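Local coordinates for protein possible flavin reductase (PDB 2R0X) that probably binds FMN and reduces riboflavin or a related flavin with NADPH, as a split-barrel flavin reductase, at residues Met108-Thr121 / Ile133-Ala147. Residues are numbered along the deposited sequence; the frame is centred on the assembly and turned at random.
Sequences MLQDALINFDCEIT and ICKIVDIHQSNAKNA
Val-137 and Asp-138 both face Asp-117, a classic beta bulge in the antiparallel hairpin of strands 114-126 and 129-141, part of the split barrel. Asp-117 O accepts two amides, Val-137 N at 2.8 Å and, more loosely, Asp-138 N at 3.3 Å. One extra residue thus enters the second strand, and the register steps from Asp-117/Asp-138 to Cys-118/Ile-136. Beside the bulge, Val-137 CG1 meets the carboxylate carbon CD of Glu-119 at 3.7 Å, the two side chains crossing nearly at right angles. On the face bearing Phe-116, Ile-136 CD1 and Ile-139 CG1 approach ring atom CD2 obliquely. Farther along, His-140 turns its ring beneath the selenomethionine Met-108, whose CE lies over one face. At the open end Asp-111 OD1 forms a salt bridge with Lys-145 NZ (2.6 Å). Ser-142 closes the ladder with both its amide and its hydroxyl on Leu-113 O; a chi1 of 69° swings OG back to that carbonyl, where it sits in plane on a lone pair at 2.7 Å. In the second shell, Leu-48 of strand 46-53 packs on the Phe-116 ring. On the other face, Asp-117 OD1 and OD2 are hydrogen-bonded to Thr-104 OG1 and Thr-103 N, and Asp-138 OD2 to Thr-103 OG1.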
loop_
_atom_site.group_PDB
_atom_site.type_symbol
_atom_site.label_atom_id
_atom_site.label_comp_id
_atom_site.label_asym_id
_atom_site.label_seq_id
_atom_site.Cartn_x
_atom_site.Cartn_y
_atom_site.Cartn_z
HETATM N N MSE A 108 -19.341 5.936 -6.423
HETATM C CA MSE A 108 -19.248 4.698 -5.697
HETATM C C MSE A 108 -19.560 3.535 -6.591
HETATM O O MSE A 108 -20.654 3.452 -7.147
HETATM C CB MSE A 108 -20.223 4.675 -4.535
HETATM C CG MSE A 108 -19.943 3.586 -3.538
HETATM SE SE MSE A 108 -21.349 3.091 -2.347
HETATM C CE MSE A 108 -21.917 1.482 -3.195
ATOM N N LEU A 109 -18.614 2.615 -6.741
ATOM C CA LEU A 109 -18.791 1.448 -7.564
ATOM C C LEU A 109 -19.695 0.461 -6.825
ATOM O O LEU A 109 -19.376 -0.027 -5.737
ATOM C CB LEU A 109 -17.413 0.791 -7.796
ATOM C CG LEU A 109 -17.419 -0.546 -8.575
ATOM C CD1 LEU A 109 -18.077 -0.393 -9.920
ATOM C CD2 LEU A 109 -16.005 -1.039 -8.708
ATOM N N GLN A 110 -20.812 0.130 -7.466
ATOM C CA GLN A 110 -21.680 -0.928 -7.002
ATOM C C GLN A 110 -21.002 -2.295 -7.124
ATOM O O GLN A 110 -20.240 -2.549 -8.066
ATOM C CB GLN A 110 -23.003 -0.878 -7.788
ATOM C CG GLN A 110 -23.848 0.341 -7.440
ATOM C CD GLN A 110 -24.314 0.329 -6.011
ATOM O OE1 GLN A 110 -24.805 -0.683 -5.541
ATOM N NE2 GLN A 110 -24.148 1.433 -5.307
ATOM N N ASP A 111 -21.361 -3.183 -6.194
ATOM C CA ASP A 111 -20.823 -4.536 -6.193
ATOM C C ASP A 111 -19.304 -4.590 -5.969
ATOM O O ASP A 111 -18.673 -5.581 -6.300
ATOM C CB ASP A 111 -21.214 -5.292 -7.495
ATOM C CG ASP A 111 -21.564 -6.763 -7.301
ATOM O OD1 ASP A 111 -21.697 -7.229 -6.155
ATOM O OD2 ASP A 111 -21.704 -7.455 -8.346
ATOM N N ALA A 112 -18.737 -3.550 -5.388
ATOM C CA ALA A 112 -17.330 -3.546 -5.029
ATOM C C ALA A 112 -17.083 -4.319 -3.735
ATOM O O ALA A 112 -17.980 -4.601 -2.955
ATOM C CB ALA A 112 -16.827 -2.121 -4.873
ATOM N N LEU A 113 -15.826 -4.617 -3.442
ATOM C CA LEU A 113 -15.446 -5.248 -2.206
ATOM C C LEU A 113 -15.587 -4.281 -1.020
ATOM O O LEU A 113 -16.042 -4.648 0.056
ATOM C CB LEU A 113 -14.030 -5.782 -2.286
ATOM C CG LEU A 113 -13.595 -6.717 -1.169
ATOM C CD1 LEU A 113 -14.227 -8.075 -1.414
ATOM C CD2 LEU A 113 -12.068 -6.814 -1.110
ATOM N N ILE A 114 -15.125 -3.048 -1.225
ATOM C CA ILE A 114 -15.133 -2.001 -0.200
ATOM C C ILE A 114 -15.201 -0.671 -0.916
ATOM O O ILE A 114 -14.659 -0.547 -2.003
ATOM C CB ILE A 114 -13.817 -1.983 0.689
ATOM C CG1 ILE A 114 -13.125 -3.350 0.789
ATOM C CG2 ILE A 114 -14.149 -1.440 2.057
ATOM C CD1 ILE A 114 -11.726 -3.287 1.371
ATOM N N ASN A 115 -15.824 0.311 -0.283
ATOM C CA ASN A 115 -15.899 1.659 -0.791
ATOM C C ASN A 115 -15.533 2.648 0.314
ATOM O O ASN A 115 -16.190 2.665 1.350
ATOM C CB ASN A 115 -17.303 2.003 -1.327
ATOM C CG ASN A 115 -17.863 0.939 -2.290
ATOM O OD1 ASN A 115 -18.583 0.030 -1.860
ATOM N ND2 ASN A 115 -17.572 1.077 -3.578
ATOM N N PHE A 116 -14.468 3.411 0.113
ATOM C CA PHE A 116 -14.038 4.428 1.070
ATOM C C PHE A 116 -14.173 5.798 0.432
ATOM O O PHE A 116 -13.492 6.112 -0.522
ATOM C CB PHE A 116 -12.564 4.257 1.442
ATOM C CG PHE A 116 -12.151 2.911 1.960
ATOM C CD1 PHE A 116 -11.739 1.914 1.101
ATOM C CD2 PHE A 116 -12.102 2.665 3.303
ATOM C CE1 PHE A 116 -11.278 0.686 1.593
ATOM C CE2 PHE A 116 -11.607 1.439 3.787
ATOM C CZ PHE A 116 -11.216 0.474 2.905
ATOM N N ASP A 117 -15.113 6.607 0.942
ATOM C CA ASP A 117 -15.334 7.968 0.404
ATOM C C ASP A 117 -14.520 8.940 1.241
ATOM O O ASP A 117 -14.587 8.873 2.444
ATOM C CB ASP A 117 -16.836 8.312 0.486
ATOM C CG ASP A 117 -17.224 9.404 -0.490
ATOM O OD1 ASP A 117 -16.376 9.820 -1.294
ATOM O OD2 ASP A 117 -18.407 9.823 -0.442
ATOM N N CYS A 118 -13.738 9.769 0.560
ATOM C CA CYS A 118 -12.682 10.530 1.202
ATOM C C CYS A 118 -12.601 11.974 0.763
ATOM O O CYS A 118 -12.943 12.365 -0.337
ATOM C CB CYS A 118 -11.327 9.896 0.872
ATOM S SG CYS A 118 -11.119 8.141 1.246
ATOM N N GLU A 119 -12.080 12.757 1.710
ATOM C CA GLU A 119 -11.633 14.113 1.444
ATOM C C GLU A 119 -10.127 14.113 1.292
ATOM O O GLU A 119 -9.433 13.497 2.095
ATOM C CB GLU A 119 -12.023 15.043 2.608
ATOM C CG GLU A 119 -13.540 15.254 2.700
ATOM C CD GLU A 119 -14.025 15.938 3.951
ATOM O OE1 GLU A 119 -13.240 16.171 4.902
ATOM O OE2 GLU A 119 -15.257 16.190 3.984
ATOM N N ILE A 120 -9.615 14.807 0.270
ATOM C CA ILE A 120 -8.151 14.852 0.032
ATOM C C ILE A 120 -7.677 16.011 0.871
ATOM O O ILE A 120 -7.734 17.168 0.458
ATOM C CB ILE A 120 -7.820 15.049 -1.445
ATOM C CG1 ILE A 120 -8.430 13.932 -2.310
ATOM C CG2 ILE A 120 -6.284 15.119 -1.654
ATOM C CD1 ILE A 120 -8.227 14.087 -3.770
ATOM N N THR A 121 -7.178 15.686 2.039
ATOM C CA THR A 121 -6.868 16.650 3.027
ATOM C C THR A 121 -5.600 17.423 2.656
ATOM O O THR A 121 -5.537 18.644 2.805
ATOM C CB THR A 121 -6.740 15.918 4.333
ATOM O OG1 THR A 121 -7.910 15.063 4.483
ATOM C CG2 THR A 121 -6.609 16.917 5.461
ATOM N N ILE A 133 -3.317 12.407 0.683
ATOM C CA ILE A 133 -3.683 12.050 2.047
ATOM C C ILE A 133 -5.168 12.234 2.176
ATOM O O ILE A 133 -5.674 13.332 1.915
ATOM C CB ILE A 133 -3.004 12.956 3.082
ATOM C CG1 ILE A 133 -1.499 12.812 2.992
ATOM C CG2 ILE A 133 -3.447 12.614 4.461
ATOM C CD1 ILE A 133 -1.017 11.410 3.078
ATOM N N CYS A 134 -5.859 11.171 2.562
ATOM C CA CYS A 134 -7.315 11.139 2.391
ATOM C C CYS A 134 -8.032 10.750 3.677
ATOM O O CYS A 134 -8.033 9.589 4.067
ATOM C CB CYS A 134 -7.645 10.111 1.306
ATOM S SG CYS A 134 -6.964 10.502 -0.318
ATOM N N LYS A 135 -8.725 11.712 4.261
ATOM C CA LYS A 135 -9.550 11.463 5.418
ATOM C C LYS A 135 -10.811 10.738 4.947
ATOM O O LYS A 135 -11.513 11.218 4.065
ATOM C CB LYS A 135 -9.930 12.778 6.093
ATOM C CG LYS A 135 -10.813 12.579 7.284
ATOM C CD LYS A 135 -11.332 13.936 7.842
ATOM C CE LYS A 135 -12.321 13.738 8.907
ATOM N NZ LYS A 135 -12.732 15.111 9.358
ATOM N N ILE A 136 -11.136 9.633 5.576
ATOM C CA ILE A 136 -12.320 8.833 5.214
ATOM C C ILE A 136 -13.552 9.429 5.873
ATOM O O ILE A 136 -13.590 9.619 7.081
ATOM C CB ILE A 136 -12.158 7.355 5.607
ATOM C CG1 ILE A 136 -10.919 6.774 4.885
ATOM C CG2 ILE A 136 -13.410 6.573 5.301
ATOM C CD1 ILE A 136 -10.420 5.537 5.551
ATOM N N VAL A 137 -14.557 9.751 5.073
ATOM C CA VAL A 137 -15.785 10.349 5.590
ATOM C C VAL A 137 -17.014 9.459 5.428
ATOM O O VAL A 137 -18.035 9.769 6.038
ATOM C CB VAL A 137 -16.039 11.747 5.024
ATOM C CG1 VAL A 137 -14.874 12.694 5.426
ATOM C CG2 VAL A 137 -16.213 11.720 3.512
ATOM N N ASP A 138 -16.936 8.351 4.677
ATOM C CA ASP A 138 -18.045 7.417 4.589
ATOM C C ASP A 138 -17.447 6.097 4.080
ATOM O O ASP A 138 -16.472 6.106 3.361
ATOM C CB ASP A 138 -19.152 7.995 3.649
ATOM C CG ASP A 138 -20.523 7.483 3.915
ATOM O OD1 ASP A 138 -20.679 6.456 4.614
ATOM O OD2 ASP A 138 -21.471 8.129 3.371
ATOM N N ILE A 139 -18.038 4.983 4.487
ATOM C CA ILE A 139 -17.548 3.646 4.120
ATOM C C ILE A 139 -18.759 2.794 3.810
ATOM O O ILE A 139 -19.764 2.847 4.501
ATOM C CB ILE A 139 -16.736 2.984 5.240
ATOM C CG1 ILE A 139 -15.418 3.707 5.484
ATOM C CG2 ILE A 139 -16.487 1.480 4.972
ATOM C CD1 ILE A 139 -14.525 3.117 6.592
ATOM N N HIS A 140 -18.633 1.972 2.772
ATOM C CA HIS A 140 -19.529 0.860 2.520
ATOM C C HIS A 140 -18.658 -0.390 2.400
ATOM O O HIS A 140 -17.653 -0.356 1.732
ATOM C CB HIS A 140 -20.284 1.121 1.226
ATOM C CG HIS A 140 -21.303 0.091 0.884
ATOM N ND1 HIS A 140 -20.981 -1.082 0.234
ATOM C CD2 HIS A 140 -22.647 0.078 1.055
ATOM C CE1 HIS A 140 -22.078 -1.799 0.055
ATOM N NE2 HIS A 140 -23.104 -1.108 0.519
ATOM N N GLN A 141 -19.064 -1.488 3.035
ATOM C CA GLN A 141 -18.295 -2.743 2.885
ATOM C C GLN A 141 -19.163 -3.915 2.472
ATOM O O GLN A 141 -20.303 -3.979 2.831
ATOM C CB GLN A 141 -17.460 -3.075 4.128
ATOM C CG GLN A 141 -18.199 -2.922 5.420
ATOM C CD GLN A 141 -17.304 -2.852 6.672
ATOM O OE1 GLN A 141 -16.554 -3.779 6.941
ATOM N NE2 GLN A 141 -17.434 -1.766 7.464
ATOM N N SER A 142 -18.580 -4.828 1.715
ATOM C CA SER A 142 -19.236 -6.079 1.378
ATOM C C SER A 142 -18.990 -7.103 2.454
ATOM O O SER A 142 -18.139 -6.922 3.324
ATOM C CB SER A 142 -18.690 -6.610 0.054
ATOM O OG SER A 142 -17.346 -7.030 0.164
ATOM N N ASN A 143 -19.703 -8.217 2.326
ATOM C CA ASN A 143 -19.484 -9.393 3.143
ATOM C C ASN A 143 -19.401 -10.626 2.269
ATOM O O ASN A 143 -20.120 -10.730 1.286
ATOM C CB ASN A 143 -20.623 -9.564 4.152
ATOM N N ALA A 144 -18.504 -11.524 2.633
ATOM C CA ALA A 144 -18.457 -12.844 2.018
ATOM C C ALA A 144 -18.106 -12.798 0.531
ATOM O O ALA A 144 -18.520 -13.634 -0.256
ATOM C CB ALA A 144 -19.803 -13.563 2.240
ATOM N N LYS A 145 -17.304 -11.824 0.159
ATOM C CA LYS A 145 -16.798 -11.725 -1.199
ATOM C C LYS A 145 -15.312 -11.963 -1.225
ATOM O O LYS A 145 -14.644 -11.875 -0.188
ATOM C CB LYS A 145 -17.162 -10.405 -1.845
ATOM C CG LYS A 145 -18.651 -10.294 -1.903
ATOM C CD LYS A 145 -19.140 -9.300 -2.869
ATOM C CE LYS A 145 -20.695 -9.249 -2.832
ATOM N NZ LYS A 145 -21.203 -8.379 -3.882
ATOM N N ASN A 146 -14.802 -12.306 -2.395
ATOM C CA ASN A 146 -13.373 -12.536 -2.570
ATOM C C ASN A 146 -12.738 -11.307 -3.213
ATOM O O ASN A 146 -13.346 -10.638 -4.030
ATOM C CB ASN A 146 -13.141 -13.743 -3.442
ATOM C CG ASN A 146 -13.753 -15.001 -2.868
ATOM O OD1 ASN A 146 -14.507 -15.697 -3.534
ATOM N ND2 ASN A 146 -13.507 -15.236 -1.627
ATOM N N ALA A 147 -11.494 -11.033 -2.802
ATOM C CA ALA A 147 -10.748 -9.842 -3.259
ATOM C C ALA A 147 -9.984 -10.121 -4.524
ATOM O O ALA A 147 -9.430 -11.226 -4.702
ATOM C CB ALA A 147 -9.738 -9.416 -2.190
HETATM O O HOH W 1 -18.526 -2.506 -0.559
HETATM O O HOH W 2 -20.512 -5.678 -3.034
HETATM O O HOH W 3 -14.149 16.486 7.465
#